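Triosephosphate isomerase (PDB 4O4V) probably interconverts D-glyceraldehyde 3-phosphate and dihydroxyacetone phosphate in glycolysis and gluconeogenesis, working as a homodimer of TIM barrels. Local coordinates at residues E21-V32 against T49-W58; E88-D99 against M120-H129. All coordinates share one frame; numbering follows the deposited sequence. Where two conformers were deposited one is given.

How the interactions relate
Both contacts belong to one TIM barrel and follow each other in series along the chain: interaction 1 (21-32 with 49-58) closes before interaction 2 (88-99 with 120-129) opens. Their centres lie about 23 Å apart and their nearest atoms about 6 Å, without touching. Interaction 1 belongs to the helical shell, where helices 17-28 and 47-53 pack side by side, about 19 Å from the centre of the chain. Interaction 2, about 6 Å from that centre, joins the adjacent parallel strands 89-92 and 121-126 of the inner wall. The two thus represent both layers of the barrel; strand 59-62 connects them, taking Leu50 and Leu54 from interaction 1 and Trp89 and Thr90 from interaction 2.

Interaction 1: residues E21-V32 against T49-W58; sequences EKLIEMLNGAKV and TLQQKLRKDW
Helices 21-28 and 49-53 run roughly parallel at 31°, their axes 10.4 Å apart, with Ile24 level with Leu54 and Asn28 with Arg55. Ile24 CG1 meets Leu50 CD1 at 3.6 Å, while its CG2 branch, anti to the backbone N, reaches the last turn of the other helix at Lys53. The Asn28 amide bridges that helix end: ND2 donates to Lys53 O at 3.0 Å, and OD1 accepts from Arg55 N at 2.9 Å, the donor standing above the carbonyl plane. Arg55 bends at chi3 (-69°), and its NH1 serves two backbone carbonyls in the guanidinium plane, Leu27 O at 3.0 Å and Ala30 O at 2.9 Å, tying down the chain as it leaves helix 21-28. NE and NH2 grip Asp57 side-on, which should fix the guanidinium's rotation. Arg55 CD lies over the centre of one Trp58 face, 3.6 Å above it, and Val32 CG2 meets the indole edge. At the other end a water joins Glu21 OE2 to Thr49 OG1; the salt bridge from Glu21 to Lys53 is long. These successive outer-layer helices of the TIM barrel rest Leu50 and Leu54 on strands 37-41 and 59-62; Trp58 lies between strand 37-41 and helix 240-246, on which Leu27 and Ala30 pack too.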
loop_
_atom_site.group_PDB
_atom_site.type_symbol
_atom_site.label_atom_id
_atom_site.label_comp_id
_atom_site.label_asym_id
_atom_site.label_seq_id
_atom_site.Cartn_x
_atom_site.Cartn_y
_atom_site.Cartn_z
ATOM N N GLU A 21 -19.145 -1.970 -4.872
ATOM C CA GLU A 21 -20.393 -1.215 -4.908
ATOM C C GLU A 21 -21.581 -2.081 -4.527
ATOM O O GLU A 21 -22.492 -1.610 -3.847
ATOM C CB GLU A 21 -20.588 -0.553 -6.260
ATOM C CG GLU A 21 -19.621 0.610 -6.502
ATOM C CD GLU A 21 -19.624 1.133 -7.918
ATOM O OE1 GLU A 21 -20.063 0.417 -8.841
ATOM O OE2 GLU A 21 -19.173 2.275 -8.095
ATOM N N LYS A 22 -21.599 -3.336 -4.958
ATOM C CA LYS A 22 -22.672 -4.249 -4.568
ATOM C C LYS A 22 -22.669 -4.472 -3.055
ATOM O O LYS A 22 -23.723 -4.515 -2.418
ATOM C CB LYS A 22 -22.509 -5.571 -5.319
ATOM N N LEU A 23 -21.488 -4.649 -2.476
ATOM C CA LEU A 23 -21.387 -4.855 -1.035
ATOM C C LEU A 23 -21.910 -3.625 -0.301
ATOM O O LEU A 23 -22.634 -3.742 0.699
ATOM C CB LEU A 23 -19.941 -5.115 -0.669
ATOM C CG LEU A 23 -19.592 -5.340 0.797
ATOM C CD1 LEU A 23 -20.521 -6.322 1.453
ATOM C CD2 LEU A 23 -18.164 -5.834 0.874
ATOM N N ILE A 24 -21.542 -2.442 -0.753
ATOM C CA ILE A 24 -22.025 -1.214 -0.147
ATOM C C ILE A 24 -23.547 -1.115 -0.200
ATOM O O ILE A 24 -24.195 -0.724 0.775
ATOM C CB ILE A 24 -21.391 0.008 -0.814
ATOM C CG1 ILE A 24 -19.897 0.059 -0.497
ATOM C CG2 ILE A 24 -22.060 1.311 -0.356
ATOM C CD1 ILE A 24 -19.089 0.946 -1.474
ATOM N N GLU A 25 -24.134 -1.457 -1.331
ATOM C CA GLU A 25 -25.599 -1.435 -1.433
ATOM C C GLU A 25 -26.239 -2.338 -0.386
ATOM O O GLU A 25 -27.248 -1.946 0.246
ATOM C CB GLU A 25 -26.027 -1.852 -2.834
ATOM N N MET A 26 -25.677 -3.509 -0.142
ATOM C CA MET A 26 -26.221 -4.425 0.862
ATOM C C MET A 26 -26.074 -3.875 2.264
ATOM O O MET A 26 -26.983 -3.980 3.087
ATOM C CB MET A 26 -25.543 -5.784 0.743
ATOM C CG MET A 26 -25.991 -6.835 1.781
ATOM S SD MET A 26 -25.260 -6.745 3.446
ATOM C CE MET A 26 -23.595 -7.285 3.157
ATOM N N LEU A 27 -24.948 -3.278 2.560
ATOM C CA LEU A 27 -24.751 -2.667 3.862
ATOM C C LEU A 27 -25.713 -1.503 4.074
ATOM O O LEU A 27 -26.207 -1.299 5.193
ATOM C CB LEU A 27 -23.314 -2.161 4.016
ATOM C CG LEU A 27 -22.213 -3.232 3.950
ATOM C CD1 LEU A 27 -20.841 -2.622 3.989
ATOM C CD2 LEU A 27 -22.369 -4.242 5.082
ATOM N N ASN A 28 -25.971 -0.712 3.037
ATOM C CA ASN A 28 -26.827 0.441 3.177
ATOM C C ASN A 28 -28.273 0.108 3.492
ATOM O O ASN A 28 -28.983 0.943 4.053
ATOM C CB ASN A 28 -26.752 1.262 1.898
ATOM C CG ASN A 28 -25.474 2.038 1.797
ATOM O OD1 ASN A 28 -24.668 2.080 2.728
ATOM N ND2 ASN A 28 -25.271 2.669 0.671
ATOM N N GLY A 29 -28.732 -1.071 3.172
ATOM C CA GLY A 29 -30.093 -1.498 3.471
ATOM C C GLY A 29 -30.226 -2.280 4.774
ATOM O O GLY A 29 -31.340 -2.718 5.121
ATOM N N ALA A 30 -29.143 -2.455 5.510
ATOM C CA ALA A 30 -29.153 -3.284 6.726
ATOM C C ALA A 30 -29.805 -2.567 7.904
ATOM O O ALA A 30 -29.585 -1.395 8.129
ATOM C CB ALA A 30 -27.739 -3.671 7.083
ATOM N N LYS A 31 -30.649 -3.286 8.625
ATOM C CA LYS A 31 -31.309 -2.746 9.796
ATOM C C LYS A 31 -30.477 -3.032 11.036
ATOM O O LYS A 31 -30.357 -4.171 11.479
ATOM C CB LYS A 31 -32.714 -3.325 9.907
ATOM N N VAL A 32 -29.899 -1.975 11.587
ATOM C CA VAL A 32 -29.064 -2.059 12.797
ATOM C C VAL A 32 -29.955 -1.945 14.024
ATOM O O VAL A 32 -30.853 -1.095 14.086
ATOM C CB VAL A 32 -28.019 -0.925 12.791
ATOM C CG1 VAL A 32 -27.213 -0.903 14.092
ATOM C CG2 VAL A 32 -27.100 -1.050 11.580
ATOM N N THR A 49 -14.832 5.418 -3.404
ATOM C CA THR A 49 -16.145 4.814 -3.650
ATOM C C THR A 49 -16.889 4.685 -2.342
ATOM O O THR A 49 -18.052 5.078 -2.208
ATOM C CB THR A 49 -16.010 3.391 -4.249
ATOM O OG1 THR A 49 -15.428 3.472 -5.542
ATOM C CG2 THR A 49 -17.352 2.725 -4.403
ATOM N N LEU A 50 -16.199 4.097 -1.381
ATOM C CA LEU A 50 -16.807 3.744 -0.116
ATOM C C LEU A 50 -17.230 5.002 0.661
ATOM O O LEU A 50 -18.316 5.076 1.211
ATOM C CB LEU A 50 -15.851 2.845 0.690
ATOM C CG LEU A 50 -16.320 2.262 2.023
ATOM C CD1 LEU A 50 -17.527 1.394 1.866
ATOM C CD2 LEU A 50 -15.226 1.496 2.681
ATOM N N GLN A 51 -16.374 6.013 0.671
ATOM C CA GLN A 51 -16.661 7.265 1.306
ATOM C C GLN A 51 -17.840 7.956 0.646
ATOM O O GLN A 51 -18.699 8.528 1.348
ATOM C CB GLN A 51 -15.419 8.160 1.345
ATOM C CG GLN A 51 -15.651 9.519 2.015
ATOM C CD GLN A 51 -15.875 9.424 3.508
ATOM O OE1 GLN A 51 -15.613 8.409 4.140
ATOM N NE2 GLN A 51 -16.376 10.506 4.090
ATOM N N GLN A 52 -17.914 7.945 -0.684
ATOM C CA GLN A 52 -19.030 8.541 -1.398
ATOM C C GLN A 52 -20.354 7.841 -1.131
ATOM O O GLN A 52 -21.386 8.504 -0.919
ATOM C CB GLN A 52 -18.725 8.523 -2.892
ATOM N N LYS A 53 -20.359 6.513 -1.109
ATOM C CA LYS A 53 -21.593 5.744 -1.183
ATOM C C LYS A 53 -22.070 5.102 0.108
ATOM O O LYS A 53 -23.248 4.781 0.219
ATOM C CB LYS A 53 -21.461 4.679 -2.246
ATOM C CG LYS A 53 -21.285 5.255 -3.628
ATOM C CD LYS A 53 -21.130 4.174 -4.696
ATOM C CE LYS A 53 -21.022 4.767 -6.111
ATOM N NZ LYS A 53 -19.774 5.543 -6.325
ATOM N N LEU A 54 -21.199 4.892 1.084
ATOM C CA LEU A 54 -21.604 4.202 2.304
ATOM C C LEU A 54 -22.488 5.091 3.169
ATOM O O LEU A 54 -22.245 6.304 3.307
ATOM C CB LEU A 54 -20.367 3.787 3.110
ATOM C CG LEU A 54 -20.663 2.950 4.352
ATOM C CD1 LEU A 54 -21.239 1.564 3.962
ATOM C CD2 LEU A 54 -19.380 2.805 5.169
ATOM N N ARG A 55 -23.503 4.477 3.754
ATOM C CA ARG A 55 -24.364 5.102 4.734
ATOM C C ARG A 55 -23.577 5.966 5.709
ATOM O O ARG A 55 -22.575 5.537 6.280
ATOM C CB ARG A 55 -25.174 4.023 5.458
ATOM C CG ARG A 55 -24.325 2.939 6.151
ATOM C CD ARG A 55 -25.134 1.770 6.584
ATOM N NE ARG A 55 -26.023 2.143 7.671
ATOM C CZ ARG A 55 -27.037 1.418 8.077
ATOM N NH1 ARG A 55 -27.296 0.261 7.507
ATOM N NH2 ARG A 55 -27.767 1.828 9.102
ATOM N N LYS A 56 -24.053 7.188 5.931
ATOM C CA LYS A 56 -23.293 8.188 6.666
ATOM C C LYS A 56 -23.331 8.013 8.177
ATOM O O LYS A 56 -22.585 8.705 8.882
ATOM C CB LYS A 56 -23.791 9.596 6.304
ATOM N N ASP A 57 -24.178 7.119 8.675
ATOM C CA ASP A 57 -24.134 6.776 10.088
ATOM C C ASP A 57 -22.997 5.799 10.451
ATOM O O ASP A 57 -22.783 5.529 11.626
ATOM C CB ASP A 57 -25.491 6.247 10.583
ATOM C CG ASP A 57 -25.989 5.008 9.855
ATOM O OD1 ASP A 57 -25.704 4.828 8.660
ATOM O OD2 ASP A 57 -26.697 4.195 10.477
ATOM N N TRP A 58 -22.323 5.247 9.456
ATOM C CA TRP A 58 -21.117 4.447 9.645
ATOM C C TRP A 58 -19.937 5.249 9.141
ATOM O O TRP A 58 -20.104 6.275 8.458
ATOM C CB TRP A 58 -21.247 3.155 8.875
ATOM C CG TRP A 58 -22.312 2.212 9.342
ATOM C CD1 TRP A 58 -23.246 2.414 10.325
ATOM C CD2 TRP A 58 -22.518 0.879 8.875
ATOM N NE1 TRP A 58 -24.027 1.286 10.467
ATOM C CE2 TRP A 58 -23.595 0.319 9.588
ATOM C CE3 TRP A 58 -21.882 0.111 7.909
ATOM C CZ2 TRP A 58 -24.050 -0.970 9.344
ATOM C CZ3 TRP A 58 -22.323 -1.163 7.669
ATOM C CH2 TRP A 58 -23.390 -1.700 8.373
HETATM O O HOH W 1 -17.137 3.804 -7.754
HETATM O O HOH W 2 -30.094 0.749 10.510
#

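Interaction 2: residues E88-D99 against M120-H129; sequences EWTILGHSERRD and MKIIYCCGEH
One face of the Trp89 indole carries Lys121: CB stands 3.5 Å from the centroid of the six-membered ring, almost on its normal, a CH-pi contact. The lysine chain extends on across that face, bringing CD near Trp89 CZ2. Ile122 O lies at the ring edge. Glu88 OE1 and Lys121 NZ share a water, while Glu88 OE2 forms a salt bridge with Lys59.

The Arg98 guanidinium stands at 90° to the Tyr124 ring and meets Cys125 O at its edge, donating to it from NH2 at 2.9 Å in the carbonyl plane; NE binds Gly93 O at 2.9 Å. With its chain extended from CG to NE, Arg98 thus reaches from helix 95-99 back to the ends of both strands; a water links NH2 to Tyr124 OH. Farther on, His129 NE2 donates to Asp99 OD2 at 2.9 Å, from above the carboxylate plane.

Between these groups five backbone bonds, from Lys121 N to Glu88 O through Cys125 N to Leu92 O, zip the strands in parallel register. Trp89, Ile91, Lys121 and Ile123 occupy the interior face, whereas Ile122 and Tyr124 meet helix 105-117. The two strands are the parallel neighbours of a beta-alpha-beta crossover, connected through helices 95-99 and 105-117, as is typical of a TIM barrel; Arg98 works at their C-terminal ends, the side on which TIM barrels carry their active site.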
loop_
_atom_site.group_PDB
_atom_site.type_symbol
_atom_site.label_atom_id
_atom_site.label_comp_id
_atom_site.label_asym_id
_atom_site.label_seq_id
_atom_site.Cartn_x
_atom_site.Cartn_y
_atom_site.Cartn_z
ATOM N N GLU A 88 -11.558 9.161 8.447
ATOM C CA GLU A 88 -11.035 9.464 9.765
ATOM C C GLU A 88 -10.344 8.320 10.495
ATOM O O GLU A 88 -9.838 8.549 11.597
ATOM C CB GLU A 88 -12.211 9.955 10.689
ATOM C CG GLU A 88 -13.333 10.844 10.033
ATOM C CD GLU A 88 -14.627 10.963 10.884
ATOM O OE1 GLU A 88 -14.614 10.570 12.082
ATOM O OE2 GLU A 88 -15.656 11.446 10.329
ATOM N N TRP A 89 -10.410 7.101 9.970
ATOM C CA TRP A 89 -9.955 5.893 10.655
ATOM C C TRP A 89 -8.891 5.193 9.836
ATOM O O TRP A 89 -8.901 5.202 8.614
ATOM C CB TRP A 89 -11.110 4.914 10.818
ATOM C CG TRP A 89 -12.061 5.204 11.943
ATOM C CD1 TRP A 89 -13.244 5.877 11.850
ATOM C CD2 TRP A 89 -11.918 4.831 13.316
ATOM N NE1 TRP A 89 -13.847 5.929 13.076
ATOM C CE2 TRP A 89 -13.044 5.314 13.996
ATOM C CE3 TRP A 89 -10.937 4.144 14.038
ATOM C CZ2 TRP A 89 -13.222 5.143 15.361
ATOM C CZ3 TRP A 89 -11.101 3.972 15.400
ATOM C CH2 TRP A 89 -12.244 4.456 16.045
ATOM N N THR A 90 -8.010 4.493 10.555
ATOM C CA THR A 90 -7.158 3.468 9.955
ATOM C C THR A 90 -6.945 2.315 10.916
ATOM O O THR A 90 -6.873 2.504 12.139
ATOM C CB THR A 90 -5.781 4.016 9.496
ATOM O OG1 THR A 90 -5.100 3.025 8.706
ATOM C CG2 THR A 90 -4.928 4.489 10.634
ATOM N N ILE A 91 -6.798 1.123 10.358
ATOM C CA ILE A 91 -6.210 -0.026 11.064
ATOM C C ILE A 91 -4.705 0.116 11.069
ATOM O O ILE A 91 -4.131 0.590 10.079
ATOM C CB ILE A 91 -6.635 -1.351 10.392
ATOM C CG1 ILE A 91 -8.166 -1.478 10.355
ATOM C CG2 ILE A 91 -6.018 -2.576 11.068
ATOM C CD1 ILE A 91 -8.676 -2.645 9.533
ATOM N N LEU A 92 -4.060 -0.307 12.157
ATOM C CA LEU A 92 -2.601 -0.394 12.246
ATOM C C LEU A 92 -2.200 -1.697 12.880
ATOM O O LEU A 92 -2.837 -2.151 13.832
ATOM C CB LEU A 92 -2.034 0.757 13.107
ATOM C CG LEU A 92 -2.157 2.164 12.537
ATOM C CD1 LEU A 92 -1.605 3.164 13.537
ATOM C CD2 LEU A 92 -1.432 2.259 11.223
ATOM N N GLY A 93 -1.101 -2.263 12.403
ATOM C CA GLY A 93 -0.494 -3.404 13.071
ATOM C C GLY A 93 -1.228 -4.723 12.931
ATOM O O GLY A 93 -1.004 -5.655 13.700
ATOM N N HIS A 94 -2.077 -4.845 11.929
ATOM C CA HIS A 94 -2.759 -6.103 11.677
ATOM C C HIS A 94 -1.733 -7.212 11.535
ATOM O O HIS A 94 -0.646 -7.014 10.957
ATOM C CB HIS A 94 -3.593 -5.993 10.402
ATOM C CG HIS A 94 -4.554 -7.105 10.243
ATOM N ND1 HIS A 94 -4.213 -8.334 9.738
ATOM C CD2 HIS A 94 -5.851 -7.178 10.596
ATOM C CE1 HIS A 94 -5.266 -9.122 9.818
ATOM N NE2 HIS A 94 -6.279 -8.428 10.302
ATOM N N SER A 95 -2.065 -8.380 12.051
ATOM C CA SER A 95 -1.170 -9.533 11.980
ATOM C C SER A 95 -0.607 -9.786 10.581
ATOM O O SER A 95 0.538 -10.217 10.454
ATOM C CB SER A 95 -1.871 -10.789 12.503
ATOM O OG SER A 95 -2.976 -11.172 11.716
ATOM N N GLU A 96 -1.417 -9.594 9.541
ATOM C CA GLU A 96 -0.938 -9.841 8.190
ATOM C C GLU A 96 0.181 -8.888 7.810
ATOM O O GLU A 96 1.104 -9.277 7.082
ATOM C CB GLU A 96 -2.142 -9.787 7.233
ATOM C CG GLU A 96 -3.101 -10.955 7.463
ATOM C CD GLU A 96 -4.527 -10.712 7.079
ATOM O OE1 GLU A 96 -4.868 -9.699 6.430
ATOM O OE2 GLU A 96 -5.368 -11.592 7.436
ATOM N N ARG A 97 0.105 -7.649 8.261
ATOM C CA ARG A 97 1.165 -6.697 7.999
ATOM C C ARG A 97 2.409 -6.922 8.856
ATOM O O ARG A 97 3.535 -6.752 8.378
ATOM C CB ARG A 97 0.677 -5.264 8.096
ATOM C CG ARG A 97 -0.469 -4.989 7.138
ATOM C CD ARG A 97 -0.567 -3.536 6.718
ATOM N NE ARG A 97 0.607 -3.075 5.977
ATOM C CZ ARG A 97 0.834 -3.317 4.691
ATOM N NH1 ARG A 97 -0.048 -3.971 3.964
ATOM N NH2 ARG A 97 1.952 -2.871 4.130
ATOM N N ARG A 98 2.227 -7.333 10.103
ATOM C CA ARG A 98 3.359 -7.664 10.966
ATOM C C ARG A 98 4.080 -8.870 10.402
ATOM O O ARG A 98 5.311 -8.944 10.431
ATOM C CB ARG A 98 2.881 -7.942 12.392
ATOM C CG ARG A 98 2.357 -6.721 13.113
ATOM C CD ARG A 98 1.888 -7.103 14.515
ATOM N NE ARG A 98 1.352 -6.033 15.347
ATOM C CZ ARG A 98 2.004 -5.415 16.318
ATOM N NH1 ARG A 98 3.307 -5.596 16.496
ATOM N NH2 ARG A 98 1.343 -4.601 17.114
ATOM N N ASP A 99 3.335 -9.855 9.934
ATOM C CA ASP A 99 3.911 -11.151 9.680
ATOM C C ASP A 99 4.309 -11.347 8.236
ATOM O O ASP A 99 5.329 -12.027 8.023
ATOM C CB ASP A 99 2.949 -12.263 10.189
ATOM C CG ASP A 99 2.707 -12.223 11.741
ATOM O OD1 ASP A 99 3.409 -11.498 12.502
ATOM O OD2 ASP A 99 1.803 -12.952 12.222
ATOM N N MET A 120 -6.401 11.431 12.977
ATOM C CA MET A 120 -6.973 10.114 12.750
ATOM C C MET A 120 -7.370 9.474 14.042
ATOM O O MET A 120 -6.891 9.797 15.128
ATOM C CB MET A 120 -5.969 9.190 12.103
ATOM C CG MET A 120 -5.487 9.694 10.791
ATOM S SD MET A 120 -6.751 9.775 9.516
ATOM C CE MET A 120 -7.183 8.070 9.203
ATOM N N LYS A 121 -8.226 8.491 13.880
ATOM C CA LYS A 121 -8.501 7.494 14.890
ATOM C C LYS A 121 -7.944 6.167 14.429
ATOM O O LYS A 121 -7.892 5.916 13.214
ATOM C CB LYS A 121 -10.009 7.377 15.104
ATOM C CG LYS A 121 -10.670 8.685 15.522
ATOM C CD LYS A 121 -12.186 8.532 15.655
ATOM C CE LYS A 121 -12.864 9.834 16.110
ATOM N NZ LYS A 121 -14.262 9.559 16.505
ATOM N N ILE A 122 -7.515 5.316 15.366
ATOM C CA ILE A 122 -6.819 4.106 15.020
ATOM C C ILE A 122 -7.425 2.874 15.644
ATOM O O ILE A 122 -7.912 2.920 16.795
ATOM C CB ILE A 122 -5.303 4.167 15.360
ATOM C CG1 ILE A 122 -5.012 4.206 16.858
ATOM C CG2 ILE A 122 -4.647 5.353 14.652
ATOM C CD1 ILE A 122 -3.519 4.162 17.229
ATOM N N ILE A 123 -7.360 1.766 14.915
ATOM C CA ILE A 123 -7.639 0.439 15.431
ATOM C C ILE A 123 -6.298 -0.272 15.446
ATOM O O ILE A 123 -5.781 -0.683 14.386
ATOM C CB ILE A 123 -8.652 -0.330 14.585
ATOM C CG1 ILE A 123 -9.983 0.416 14.463
ATOM C CG2 ILE A 123 -8.857 -1.740 15.145
ATOM C CD1 ILE A 123 -10.855 -0.086 13.334
ATOM N N TYR A 124 -5.690 -0.367 16.618
ATOM C CA TYR A 124 -4.317 -0.876 16.768
ATOM C C TYR A 124 -4.373 -2.350 17.158
ATOM O O TYR A 124 -4.992 -2.689 18.185
ATOM C CB TYR A 124 -3.568 -0.064 17.821
ATOM C CG TYR A 124 -2.076 -0.281 17.813
ATOM C CD1 TYR A 124 -1.500 -1.302 18.523
ATOM C CD2 TYR A 124 -1.246 0.548 17.068
ATOM C CE1 TYR A 124 -0.093 -1.477 18.528
ATOM C CE2 TYR A 124 0.116 0.384 17.077
ATOM C CZ TYR A 124 0.684 -0.624 17.790
ATOM O OH TYR A 124 2.064 -0.718 17.776
ATOM N N CYS A 125 -3.770 -3.223 16.371
ATOM C CA CYS A 125 -3.879 -4.659 16.559
ATOM C C CYS A 125 -2.666 -5.250 17.234
ATOM O O CYS A 125 -1.544 -4.812 17.013
ATOM C CB CYS A 125 -4.050 -5.322 15.178
ATOM S SG CYS A 125 -5.471 -4.776 14.216
ATOM N N CYS A 126 -2.913 -6.280 18.048
ATOM C CA CYS A 126 -1.872 -7.025 18.736
ATOM C C CYS A 126 -2.308 -8.480 18.829
ATOM O O CYS A 126 -3.441 -8.822 18.417
ATOM C CB CYS A 126 -1.711 -6.448 20.139
ATOM S SG CYS A 126 -3.129 -6.671 21.254
ATOM N N GLY A 127 -1.418 -9.357 19.299
ATOM C CA GLY A 127 -1.765 -10.756 19.515
ATOM C C GLY A 127 -0.565 -11.663 19.379
ATOM O O GLY A 127 0.362 -11.378 18.624
ATOM N N GLU A 128 -0.601 -12.777 20.128
ATOM C CA GLU A 128 0.513 -13.718 20.171
ATOM C C GLU A 128 0.343 -14.908 19.238
ATOM O O GLU A 128 -0.757 -15.294 18.857
ATOM C CB GLU A 128 0.752 -14.201 21.604
ATOM C CG GLU A 128 -0.040 -15.406 22.054
ATOM C CD GLU A 128 -1.500 -15.188 22.364
ATOM O OE1 GLU A 128 -2.059 -14.081 22.078
ATOM O OE2 GLU A 128 -2.125 -16.129 22.902
ATOM N N HIS A 129 1.483 -15.494 18.908
ATOM C CA HIS A 129 1.587 -16.673 18.054
ATOM C C HIS A 129 1.562 -17.945 18.886
ATOM O O HIS A 129 1.588 -17.938 20.123
ATOM C CB HIS A 129 2.881 -16.625 17.257
ATOM C CG HIS A 129 2.951 -15.459 16.328
ATOM N ND1 HIS A 129 3.224 -14.176 16.736
ATOM C CD2 HIS A 129 2.760 -15.391 14.992
ATOM C CE1 HIS A 129 3.176 -13.361 15.691
ATOM N NE2 HIS A 129 2.913 -14.076 14.621
HETATM O O HOH W 3 -15.797 8.900 14.161
HETATM O O HOH W 4 2.928 -2.853 19.213
#